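Long-range contacts in CrataBL (Crataeva tapia, PDB 4IHZ), which inhibits serine proteases, factor Xa and more weakly trypsin, and is probably also a lectin for glucose and N-acetylglucosamine: residues D22-N27 with L77-E82; D36-L41 with V99-T104; Y9-T14 with P45-P50; W86-S91 with S110-E115. One frame throughout, in Å; residues are numbered along the deposited sequence. Where two conformers were deposited one is given.

Contact 1. Residues D22-N27 with L77-E82. With NAG (2-acetamido-2-deoxy-beta-D-glucopyranose), chain C.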
# COMPACT_ATOMS: atom_id res chain seq x y z
N ASP A 22 5.81 -2.23 12.36
CA ASP A 22 6.79 -1.32 12.92
C ASP A 22 6.54 0.14 12.56
O ASP A 22 6.81 1.04 13.40
CB ASP A 22 8.18 -1.72 12.50
CG ASP A 22 8.93 -2.46 13.58
OD1 ASP A 22 8.52 -2.48 14.78
OD2 ASP A 22 10.01 -3.00 13.22
N ASN A 23 6.03 0.43 11.36
CA ASN A 23 5.90 1.86 11.00
C ASN A 23 4.93 2.57 11.92
O ASN A 23 5.07 3.77 12.20
CB ASN A 23 5.53 2.05 9.52
CG ASN A 23 4.07 1.91 9.28
OD1 ASN A 23 3.33 2.87 9.34
ND2 ASN A 23 3.61 0.69 8.96
N LEU A 24 3.96 1.81 12.44
CA LEU A 24 2.96 2.40 13.36
C LEU A 24 3.55 2.63 14.73
O LEU A 24 3.13 3.54 15.42
CB LEU A 24 1.66 1.55 13.41
CG LEU A 24 0.89 1.50 12.09
CD1 LEU A 24 -0.39 0.68 12.28
CD2 LEU A 24 0.49 2.94 11.67
N ARG A 25 4.58 1.87 15.11
CA ARG A 25 5.20 2.10 16.43
C ARG A 25 5.99 3.39 16.38
O ARG A 25 5.96 4.19 17.33
CB ARG A 25 6.10 0.92 16.80
CG ARG A 25 5.27 -0.34 16.93
CD ARG A 25 6.15 -1.51 17.36
NE ARG A 25 6.53 -1.36 18.76
CZ ARG A 25 6.94 -2.38 19.50
NH1 ARG A 25 7.02 -3.57 18.96
NH2 ARG A 25 7.24 -2.19 20.79
N LYS A 26 6.65 3.61 15.25
CA LYS A 26 7.49 4.80 15.04
C LYS A 26 6.62 6.05 14.92
O LYS A 26 6.97 7.10 15.48
CB LYS A 26 8.42 4.59 13.85
CG LYS A 26 9.37 5.79 13.56
CD LYS A 26 10.55 5.82 14.53
CE LYS A 26 11.28 7.16 14.44
NZ LYS A 26 12.31 7.30 15.50
N ASN A 27 5.47 5.92 14.25
CA ASN A 27 4.45 6.98 14.13
C ASN A 27 4.98 8.24 13.43
O ASN A 27 4.52 9.35 13.74
CB ASN A 27 3.79 7.35 15.51
CG ASN A 27 2.44 8.06 15.37
OD1 ASN A 27 1.47 7.47 14.91
ND2 ASN A 27 2.36 9.35 15.79
N LEU A 77 -4.09 5.38 10.07
CA LEU A 77 -2.75 5.96 9.98
C LEU A 77 -1.86 4.95 9.25
O LEU A 77 -2.02 3.74 9.43
CB LEU A 77 -2.16 6.21 11.37
CG LEU A 77 -2.79 7.33 12.17
CD1 LEU A 77 -2.14 7.30 13.56
CD2 LEU A 77 -2.53 8.64 11.42
N TRP A 78 -1.01 5.46 8.36
CA TRP A 78 -0.03 4.56 7.71
C TRP A 78 1.13 5.44 7.24
O TRP A 78 0.94 6.37 6.47
CB TRP A 78 -0.68 3.87 6.49
CG TRP A 78 0.09 2.70 6.08
CD1 TRP A 78 0.77 2.51 4.90
CD2 TRP A 78 0.27 1.52 6.84
NE1 TRP A 78 1.38 1.28 4.90
CE2 TRP A 78 1.09 0.64 6.08
CE3 TRP A 78 -0.19 1.11 8.10
CZ2 TRP A 78 1.47 -0.64 6.54
CZ3 TRP A 78 0.20 -0.18 8.56
CH2 TRP A 78 1.00 -1.03 7.76
N PHE A 79 2.33 5.08 7.67
CA PHE A 79 3.47 5.96 7.49
C PHE A 79 4.40 5.49 6.38
O PHE A 79 5.44 6.12 6.15
CB PHE A 79 4.23 6.08 8.79
CG PHE A 79 3.41 6.74 9.86
CD1 PHE A 79 3.26 8.15 9.87
CD2 PHE A 79 2.70 5.97 10.80
CE1 PHE A 79 2.47 8.78 10.84
CE2 PHE A 79 1.89 6.62 11.77
CZ PHE A 79 1.79 8.03 11.79
N CYS A 80 4.00 4.44 5.69
CA CYS A 80 4.80 3.88 4.59
C CYS A 80 4.11 4.20 3.28
O CYS A 80 2.89 4.30 3.22
CB CYS A 80 4.88 2.34 4.73
SG CYS A 80 5.82 1.84 6.18
N PRO A 81 4.88 4.31 2.19
CA PRO A 81 4.22 4.41 0.90
C PRO A 81 3.63 3.08 0.44
O PRO A 81 2.69 3.08 -0.33
CB PRO A 81 5.35 4.79 -0.07
CG PRO A 81 6.57 5.02 0.74
CD PRO A 81 6.34 4.54 2.14
N GLU A 82 4.19 1.98 0.93
CA GLU A 82 3.75 0.65 0.51
C GLU A 82 2.44 0.22 1.23
O GLU A 82 1.96 0.92 2.14
CB GLU A 82 4.84 -0.38 0.82
CG GLU A 82 6.19 -0.08 0.15
CD GLU A 82 7.13 0.81 0.99
OE1 GLU A 82 6.68 1.45 1.95
OE2 GLU A 82 8.33 0.87 0.65
C1 NAG C . 1.14 10.12 15.65
C2 NAG C . 0.84 11.29 16.64
C3 NAG C . -0.48 12.03 16.31
C4 NAG C . -0.50 12.42 14.84
C5 NAG C . -0.22 11.16 13.98
C6 NAG C . -0.20 11.49 12.49
C7 NAG C . 1.65 10.96 18.91
C8 NAG C . 1.44 10.26 20.22
N2 NAG C . 0.76 10.70 17.95
O3 NAG C . -0.61 13.21 17.10
O4 NAG C . -1.74 13.00 14.47
O5 NAG C . 1.05 10.60 14.31
O6 NAG C . 0.92 12.30 12.26
O7 NAG C . 2.61 11.73 18.75

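Contact 2. Residues D36-L41 with V99-T104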
# COMPACT_ATOMS: atom_id res chain seq x y z
N ASP A 36 9.00 -3.76 6.67
CA ASP A 36 8.16 -3.29 7.75
C ASP A 36 7.66 -4.51 8.52
O ASP A 36 6.66 -5.12 8.16
CB ASP A 36 6.99 -2.48 7.17
CG ASP A 36 6.17 -1.78 8.25
OD1 ASP A 36 6.76 -1.20 9.19
OD2 ASP A 36 4.90 -1.80 8.16
N LEU A 37 8.41 -4.86 9.57
CA LEU A 37 8.14 -6.06 10.35
C LEU A 37 6.86 -5.94 11.14
O LEU A 37 6.36 -4.84 11.38
CB LEU A 37 9.30 -6.29 11.34
CG LEU A 37 10.66 -6.49 10.69
CD1 LEU A 37 11.64 -6.44 11.85
CD2 LEU A 37 10.75 -7.82 9.93
N ILE A 38 6.35 -7.09 11.61
CA ILE A 38 5.21 -7.08 12.52
C ILE A 38 5.81 -7.44 13.87
O ILE A 38 6.29 -8.58 14.06
CB ILE A 38 4.17 -8.17 12.12
CG1 ILE A 38 3.61 -7.95 10.70
CG2 ILE A 38 3.02 -8.24 13.16
CD1 ILE A 38 2.94 -6.61 10.52
N THR A 39 5.83 -6.50 14.80
CA THR A 39 6.54 -6.69 16.06
C THR A 39 5.60 -6.72 17.25
O THR A 39 4.50 -6.16 17.21
CB THR A 39 7.64 -5.65 16.30
OG1 THR A 39 7.07 -4.34 16.24
CG2 THR A 39 8.76 -5.80 15.21
N GLN A 40 6.05 -7.33 18.33
CA GLN A 40 5.23 -7.53 19.48
C GLN A 40 5.32 -6.35 20.45
O GLN A 40 6.40 -5.84 20.73
CB GLN A 40 5.65 -8.84 20.17
CG GLN A 40 4.64 -9.28 21.22
CD GLN A 40 4.96 -10.61 21.80
OE1 GLN A 40 6.14 -10.98 21.97
NE2 GLN A 40 3.92 -11.37 22.13
N LEU A 41 4.17 -5.92 20.95
CA LEU A 41 4.15 -4.81 21.91
C LEU A 41 4.22 -5.37 23.31
O LEU A 41 3.21 -5.76 23.89
CB LEU A 41 2.83 -4.05 21.73
CG LEU A 41 2.57 -3.44 20.35
CD1 LEU A 41 1.29 -2.63 20.38
CD2 LEU A 41 3.69 -2.51 20.01
N VAL A 99 7.92 -11.94 8.29
CA VAL A 99 6.60 -11.33 7.89
C VAL A 99 6.81 -9.85 7.76
O VAL A 99 7.41 -9.23 8.62
CB VAL A 99 5.52 -11.66 8.91
CG1 VAL A 99 4.18 -11.01 8.48
CG2 VAL A 99 5.28 -13.17 9.02
N THR A 100 6.25 -9.25 6.70
CA THR A 100 6.26 -7.76 6.60
C THR A 100 4.94 -7.29 6.05
O THR A 100 4.14 -8.09 5.56
CB THR A 100 7.34 -7.22 5.67
OG1 THR A 100 6.98 -7.55 4.31
CG2 THR A 100 8.72 -7.84 6.00
N THR A 101 4.76 -5.98 6.10
CA THR A 101 3.67 -5.42 5.33
C THR A 101 4.20 -5.08 3.92
O THR A 101 5.31 -5.45 3.56
CB THR A 101 3.06 -4.16 5.99
OG1 THR A 101 4.05 -3.14 6.02
CG2 THR A 101 2.58 -4.46 7.48
N GLY A 102 3.41 -4.39 3.10
CA GLY A 102 3.91 -3.94 1.82
C GLY A 102 3.67 -4.95 0.71
O GLY A 102 4.22 -4.79 -0.40
N GLY A 103 2.84 -5.95 0.98
CA GLY A 103 2.45 -6.95 -0.02
C GLY A 103 1.42 -6.47 -1.02
O GLY A 103 1.05 -5.29 -1.08
N THR A 104 0.93 -7.41 -1.83
CA THR A 104 -0.04 -7.09 -2.88
C THR A 104 -1.17 -8.11 -2.77
O THR A 104 -0.89 -9.31 -2.62
CB THR A 104 0.67 -7.13 -4.27
OG1 THR A 104 1.68 -6.13 -4.30
CG2 THR A 104 -0.32 -6.80 -5.39
O HOH W 1 7.89 -4.32 3.95
O HOH W 2 7.82 -9.52 11.15

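Contact 3. Residues Y9-T14 with P45-P50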
# COMPACT_ATOMS: atom_id res chain seq x y z
N TYR A 9 -7.77 -8.57 16.56
CA TYR A 9 -6.41 -8.58 17.10
C TYR A 9 -5.86 -9.98 17.17
O TYR A 9 -6.51 -10.90 17.70
CB TYR A 9 -6.42 -8.00 18.50
CG TYR A 9 -6.82 -6.56 18.59
CD1 TYR A 9 -5.90 -5.56 18.29
CD2 TYR A 9 -8.12 -6.20 18.94
CE1 TYR A 9 -6.27 -4.22 18.39
CE2 TYR A 9 -8.50 -4.86 19.03
CZ TYR A 9 -7.55 -3.89 18.73
OH TYR A 9 -7.85 -2.57 18.83
N ILE A 10 -4.66 -10.18 16.63
CA ILE A 10 -3.93 -11.44 16.77
C ILE A 10 -3.17 -11.38 18.09
O ILE A 10 -2.38 -10.47 18.34
CB ILE A 10 -2.93 -11.64 15.60
CG1 ILE A 10 -3.68 -11.67 14.26
CG2 ILE A 10 -2.10 -12.95 15.88
CD1 ILE A 10 -2.72 -11.55 13.08
N LEU A 11 -3.43 -12.35 18.97
CA LEU A 11 -2.78 -12.34 20.27
C LEU A 11 -2.20 -13.71 20.55
O LEU A 11 -2.80 -14.71 20.15
CB LEU A 11 -3.81 -11.99 21.35
CG LEU A 11 -4.27 -10.53 21.24
CD1 LEU A 11 -5.60 -10.38 21.91
CD2 LEU A 11 -3.22 -9.62 21.93
N PRO A 12 -1.05 -13.78 21.24
CA PRO A 12 -0.61 -15.10 21.72
C PRO A 12 -1.70 -15.74 22.58
O PRO A 12 -2.45 -15.06 23.28
CB PRO A 12 0.60 -14.76 22.59
CG PRO A 12 1.04 -13.35 22.12
CD PRO A 12 -0.26 -12.70 21.85
N SER A 13 -1.78 -17.06 22.50
CA SER A 13 -2.82 -17.78 23.22
C SER A 13 -2.78 -17.55 24.71
O SER A 13 -3.84 -17.60 25.34
CB SER A 13 -2.73 -19.26 22.88
OG SER A 13 -3.31 -19.40 21.59
N THR A 14 -1.59 -17.32 25.27
CA THR A 14 -1.47 -17.12 26.71
C THR A 14 -0.85 -15.79 27.16
O THR A 14 -0.25 -15.72 28.26
CB THR A 14 -0.72 -18.26 27.39
OG1 THR A 14 0.64 -18.27 26.94
CG2 THR A 14 -1.38 -19.61 27.08
N PRO A 45 2.58 -4.87 27.90
CA PRO A 45 1.85 -5.60 26.88
C PRO A 45 0.67 -4.77 26.41
O PRO A 45 -0.14 -4.29 27.19
CB PRO A 45 1.39 -6.89 27.56
CG PRO A 45 1.88 -6.83 28.95
CD PRO A 45 2.49 -5.51 29.23
N ARG A 46 0.58 -4.62 25.10
CA ARG A 46 -0.55 -3.89 24.53
C ARG A 46 -1.16 -4.72 23.42
O ARG A 46 -0.50 -5.52 22.76
CB ARG A 46 -0.11 -2.54 23.98
CG ARG A 46 0.23 -1.55 25.12
CD ARG A 46 -1.05 -1.27 25.95
NE ARG A 46 -0.88 -0.30 27.04
CZ ARG A 46 -0.68 -0.61 28.32
NH1 ARG A 46 -0.62 -1.88 28.73
NH2 ARG A 46 -0.56 0.38 29.20
N ILE A 47 -2.44 -4.52 23.19
CA ILE A 47 -3.21 -5.41 22.35
C ILE A 47 -2.82 -5.30 20.86
O ILE A 47 -3.05 -6.23 20.11
CB ILE A 47 -4.74 -5.11 22.53
CG1 ILE A 47 -5.59 -6.26 21.97
CG2 ILE A 47 -5.13 -3.75 21.90
CD1 ILE A 47 -7.07 -6.26 22.48
N GLY A 48 -2.24 -4.16 20.46
CA GLY A 48 -1.71 -4.07 19.10
C GLY A 48 -2.68 -3.36 18.15
O GLY A 48 -3.47 -2.48 18.53
N VAL A 49 -2.60 -3.76 16.89
CA VAL A 49 -3.36 -3.13 15.82
C VAL A 49 -4.10 -4.28 15.13
O VAL A 49 -3.50 -5.31 14.86
CB VAL A 49 -2.39 -2.44 14.83
CG1 VAL A 49 -3.20 -1.75 13.74
CG2 VAL A 49 -1.59 -1.36 15.56
N PRO A 50 -5.38 -4.11 14.82
CA PRO A 50 -6.09 -5.25 14.25
C PRO A 50 -5.74 -5.55 12.79
O PRO A 50 -5.06 -4.76 12.09
CB PRO A 50 -7.57 -4.84 14.29
CG PRO A 50 -7.65 -3.51 14.95
CD PRO A 50 -6.24 -2.93 14.92
O HOH W 3 -6.28 -0.59 18.54
O HOH W 4 -2.33 -7.84 17.98
O HOH W 5 -3.18 -7.92 15.44

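Contact 4. Residues W86-S91 with S110-E115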
# COMPACT_ATOMS: atom_id res chain seq x y z
N TRP A 86 -0.05 -8.01 4.31
CA TRP A 86 1.06 -8.83 4.77
C TRP A 86 1.66 -9.72 3.69
O TRP A 86 0.97 -10.20 2.79
CB TRP A 86 0.58 -9.69 5.92
CG TRP A 86 0.23 -8.90 7.17
CD1 TRP A 86 -0.14 -7.54 7.27
CD2 TRP A 86 0.24 -9.41 8.50
NE1 TRP A 86 -0.32 -7.22 8.62
CE2 TRP A 86 -0.12 -8.35 9.37
CE3 TRP A 86 0.53 -10.68 9.06
CZ2 TRP A 86 -0.19 -8.50 10.77
CZ3 TRP A 86 0.43 -10.84 10.44
CH2 TRP A 86 0.08 -9.76 11.28
N THR A 87 2.96 -9.97 3.81
CA THR A 87 3.65 -10.83 2.87
C THR A 87 4.87 -11.36 3.64
O THR A 87 4.97 -11.19 4.87
CB THR A 87 4.07 -10.05 1.60
OG1 THR A 87 4.68 -10.93 0.66
CG2 THR A 87 5.02 -8.88 1.91
N VAL A 88 5.77 -12.03 2.93
CA VAL A 88 7.01 -12.47 3.54
C VAL A 88 8.17 -12.01 2.70
O VAL A 88 8.09 -12.02 1.49
CB VAL A 88 7.01 -14.03 3.68
CG1 VAL A 88 8.45 -14.62 3.92
CG2 VAL A 88 6.05 -14.43 4.78
N LYS A 89 9.25 -11.59 3.35
CA LYS A 89 10.45 -11.14 2.66
C LYS A 89 11.66 -11.79 3.28
O LYS A 89 11.61 -12.19 4.44
CB LYS A 89 10.61 -9.62 2.71
CG LYS A 89 9.45 -8.85 2.02
CD LYS A 89 9.69 -7.36 2.03
CE LYS A 89 8.55 -6.59 1.41
NZ LYS A 89 8.93 -5.14 1.23
N SER A 90 12.72 -11.91 2.50
CA SER A 90 13.99 -12.42 3.03
C SER A 90 14.77 -11.26 3.63
O SER A 90 14.75 -10.15 3.08
CB SER A 90 14.79 -13.09 1.91
OG SER A 90 15.07 -12.14 0.90
N SER A 91 15.44 -11.50 4.76
CA SER A 91 16.25 -10.47 5.43
C SER A 91 17.52 -11.05 6.02
O SER A 91 17.45 -11.82 6.97
CB SER A 91 15.47 -9.76 6.57
OG SER A 91 16.35 -8.85 7.21
N SER A 110 1.51 -13.56 -1.12
CA SER A 110 0.54 -12.93 -0.20
C SER A 110 -0.24 -13.90 0.68
O SER A 110 -1.03 -13.48 1.53
CB SER A 110 -0.55 -12.15 -1.01
OG SER A 110 -1.44 -13.03 -1.74
N TRP A 111 -0.11 -15.20 0.42
CA TRP A 111 -1.04 -16.15 0.99
C TRP A 111 -0.63 -16.70 2.34
O TRP A 111 0.47 -17.28 2.52
CB TRP A 111 -1.26 -17.32 0.00
CG TRP A 111 -1.87 -16.84 -1.31
CD1 TRP A 111 -1.28 -16.86 -2.55
CD2 TRP A 111 -3.17 -16.25 -1.50
NE1 TRP A 111 -2.13 -16.34 -3.50
CE2 TRP A 111 -3.30 -15.96 -2.90
CE3 TRP A 111 -4.24 -15.94 -0.65
CZ2 TRP A 111 -4.45 -15.39 -3.45
CZ3 TRP A 111 -5.40 -15.36 -1.20
CH2 TRP A 111 -5.49 -15.09 -2.59
N PHE A 112 -1.53 -16.52 3.30
CA PHE A 112 -1.40 -17.15 4.62
C PHE A 112 -2.59 -18.05 4.84
O PHE A 112 -3.57 -18.01 4.07
CB PHE A 112 -1.40 -16.06 5.70
CG PHE A 112 -0.21 -15.14 5.64
CD1 PHE A 112 0.87 -15.33 6.51
CD2 PHE A 112 -0.18 -14.05 4.73
CE1 PHE A 112 1.96 -14.49 6.48
CE2 PHE A 112 0.92 -13.20 4.68
CZ PHE A 112 1.98 -13.39 5.56
N ARG A 113 -2.55 -18.86 5.90
CA ARG A 113 -3.73 -19.57 6.33
C ARG A 113 -3.80 -19.54 7.84
O ARG A 113 -2.77 -19.39 8.50
CB ARG A 113 -3.71 -21.06 5.89
CG ARG A 113 -3.61 -21.21 4.38
CD ARG A 113 -3.49 -22.67 3.98
NE ARG A 113 -3.34 -22.71 2.53
CZ ARG A 113 -3.41 -23.81 1.79
NH1 ARG A 113 -3.64 -24.99 2.37
NH2 ARG A 113 -3.26 -23.71 0.48
N ILE A 114 -5.01 -19.70 8.36
CA ILE A 114 -5.24 -19.90 9.79
C ILE A 114 -5.49 -21.40 9.97
O ILE A 114 -6.37 -21.96 9.31
CB ILE A 114 -6.46 -19.12 10.29
CG1 ILE A 114 -6.22 -17.61 10.11
CG2 ILE A 114 -6.73 -19.44 11.78
CD1 ILE A 114 -7.47 -16.73 10.39
N GLU A 115 -4.69 -22.04 10.81
CA GLU A 115 -4.87 -23.49 11.06
C GLU A 115 -5.08 -23.75 12.52
O GLU A 115 -4.54 -23.03 13.36
CB GLU A 115 -3.67 -24.29 10.56
CG GLU A 115 -3.51 -24.21 9.03
CD GLU A 115 -2.31 -24.93 8.47
OE1 GLU A 115 -1.50 -25.50 9.23
OE2 GLU A 115 -2.16 -24.88 7.22
O HOH W 6 -1.64 -11.18 2.78

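Contact 1. Residues D22-N27 with L77-E82
Asn23 lies with its amide across the indole of Trp78, the two planes 78° apart. ND2 sits over one face of the ring, offset toward the rim, and comes within 3.3 Å of Trp78 CH2. The other end of the same amide turns to the backbone. Phe79 N donates to Asn23 OD1 over 2.9 Å, from above the carbonyl plane. Chi1 of 83° holds CG between the backbone N and carbonyl carbon of Asn23, and CB rests 3.4 Å from Cys80 SG. That sulfur forms the disulfide with Cys33.

These residues join the short helix 22-26 of this Kunitz-type beta-trefoil to the irregular loop 77-82. Leu24 CD2 reaches into the same loop beside Phe79 CD2, near the plane of that ring, while CD1 lies 3.9 Å from Trp78 CZ3.

Asn27 follows the helix with positive phi and carries the glycan. Its ND2 is bonded covalently to C1 of the N-acetylglucosamine. The backbone CA of Asn27 lies over the face of the Phe79 ring in a CH-pi contact, 3.8 Å from the centroid. Asn27 OD1 approaches Phe79 CZ at 3.2 Å, and the sugar O5 lies at the ring edge. Leu77 CD2 touches C6 of the sugar. In the dimer, Trp78 also packs on Trp78 of the second subunit.

Contact 2. Residues D36-L41 with V99-T104
In the beta-trefoil core, Asp36 and Ile38, around strand 38-40, meet residues 99-101, around strand 96-100. Asp36 holds Thr101 twice. Its backbone O accepts a hydrogen bond from Thr101 N at 2.9 Å, with the donor in the carbonyl plane. Its carboxylate OD2 accepts from Thr101 OG1 at 2.7 Å, through the anti lone pair. The side chain of Asp36 is extended, with CG anti to the backbone N (chi1 -172°). Asp36 O also receives a CA-H...O contact from Thr100 CA at 3.1 Å.

Two waters fill in between the backbones. One accepts from Asp36 N and donates to Thr101 O. The other accepts from Ile38 N and lies 2.6 Å from Val99 O, to which it can donate. Thr100 OG1 donates to the carbonyl of the next residue, Thr101 O.

The apolar part is Ile38. Its CG1 meets Val99 CG1 at 3.8 Å, and its CD1 meets Thr101 CG2 at 3.7 Å. Ile38 and Thr101 cross at about a right angle. Trp86 and Leu149 pack against both Ile38 and Val99.

Asp36 OD1 accepts from Asn23 N at the helix 22-26, and a buried carboxylate is thus shared between helix and loop. The N-H of Asn23 and the hydroxyl of Thr101 would be expected to help stabilise its negative charge.

Contact 3. Residues Y9-T14 with P45-P50
Residues 9-12 of strand 8-12 and the irregular segment 45-50 come closest at Tyr9 and Pro50, whose CA atoms are 4.4 Å apart, and no direct hydrogen bond joins the two backbones. Water takes that role. One water donates to both Ile10 O and Ile47 O. A second accepts from Ile10 N and donates to Val49 O at 2.7 Å.

The Tyr9 ring is the main side chain of the contact. It is held between Ile47 on one face and Pro50 on the opposite face. Ile47 CG1 lies 3.8 Å from the ring centroid, 19° off the normal, and Pro50 CG lies 4.1 Å from it. Both are CH-pi contacts. The two partners approach differently. Ile47 crosses the tyrosine at about a right angle, with CD1 above CD2 of the ring and CG2 nearer CE1 and CZ. Pro50 lies alongside and points the same way. Ile47 is extended, with CG1 anti to the backbone N (chi1 -164°), which sets this carbon over the ring. Gly48 O meets the ring edge, 3.3 Å from Tyr9 CE1. The phenol OH is 2.5 Å from the O of a water, which also donates a weak bond to Gly48 O.

Leu11 adds a smaller patch, its CD2 4.1 Å from Ile47 CG1. The contact joins the N-terminal strand of the beta-trefoil to the loop between strands 38-40 and 52-55. Strand 158-162 pairs antiparallel with strand 8-12. Backbone hydrogen bonds join Val49 to Phe19 of strand 19-21 and Arg46 to Gly18.

Contact 4. Residues W86-S91 with S110-E115
The two backbones approach nearest at Thr87 and Ser110, with CA atoms 4.8 Å apart, and do not pair as strands. Segment 86-91 is one arm of the antiparallel pair with strand 96-100. Segment 110-115 leads into strand 112-117, the outer strand of a four-stranded sheet. A single water spans the gap. It lies 2.8 Å from Trp86 O and 2.7 Å from Ser110 O, and its protons may be shared with other acceptors.

Phe112 is the side chain that reaches across. With CG anti to the carbonyl carbon (chi1 -65°), the ring extends toward segment 86-91. The far rim of the ring meets that segment. Phe112 CE2 comes to 3.5 Å from Trp86 O and to 3.7 Å from Trp86 CB. Phe112 CZ lies 3.8 Å from Thr87 O. Both carbonyl oxygens are near the plane of the ring, so the aromatic edge faces them. Val88 CG2 approaches Phe112 CZ obliquely at 4.3 Å.

The rest of Phe112 is packed by Leu69 and Ile71, and His125 meets it edge-to-face. The indole of Trp86 leads off elsewhere, where NE1 donates to Thr73 OG1. Thr87 OG1 is bonded to Gly109 O, just before the second segment, and Ser110 OG to Ser107 O.

This is a core contact of the beta-trefoil, far from the glycan. The phenyl edge, with its slightly positive hydrogens, suits the two backbone oxygens it meets. The water between Trp86 O and Ser110 O links the two backbones where no direct bond does.

Overall arrangement
From the N terminus, contact 3 is the first to open, at strand 8-12, and it closes at loop 45-50. Contacts 1 and 2 open inside that span, at helix 22-26 and strand 38-40, and close far beyond it, so both cross contact 3. They also cross each other, and they touch where Asp22 and Asn23 bond to Thr39 and Asp36. Contact 4 opens after contacts 1 and 3 have closed. It opens before contact 2 closes and itself closes later, at 110-115, so these two cross. Thr87 N meets Thr100 O in the shared sheet. Together they tie the N-terminal strands, the short helix next to glycosylated Asn27 and the central strands into one trefoil body.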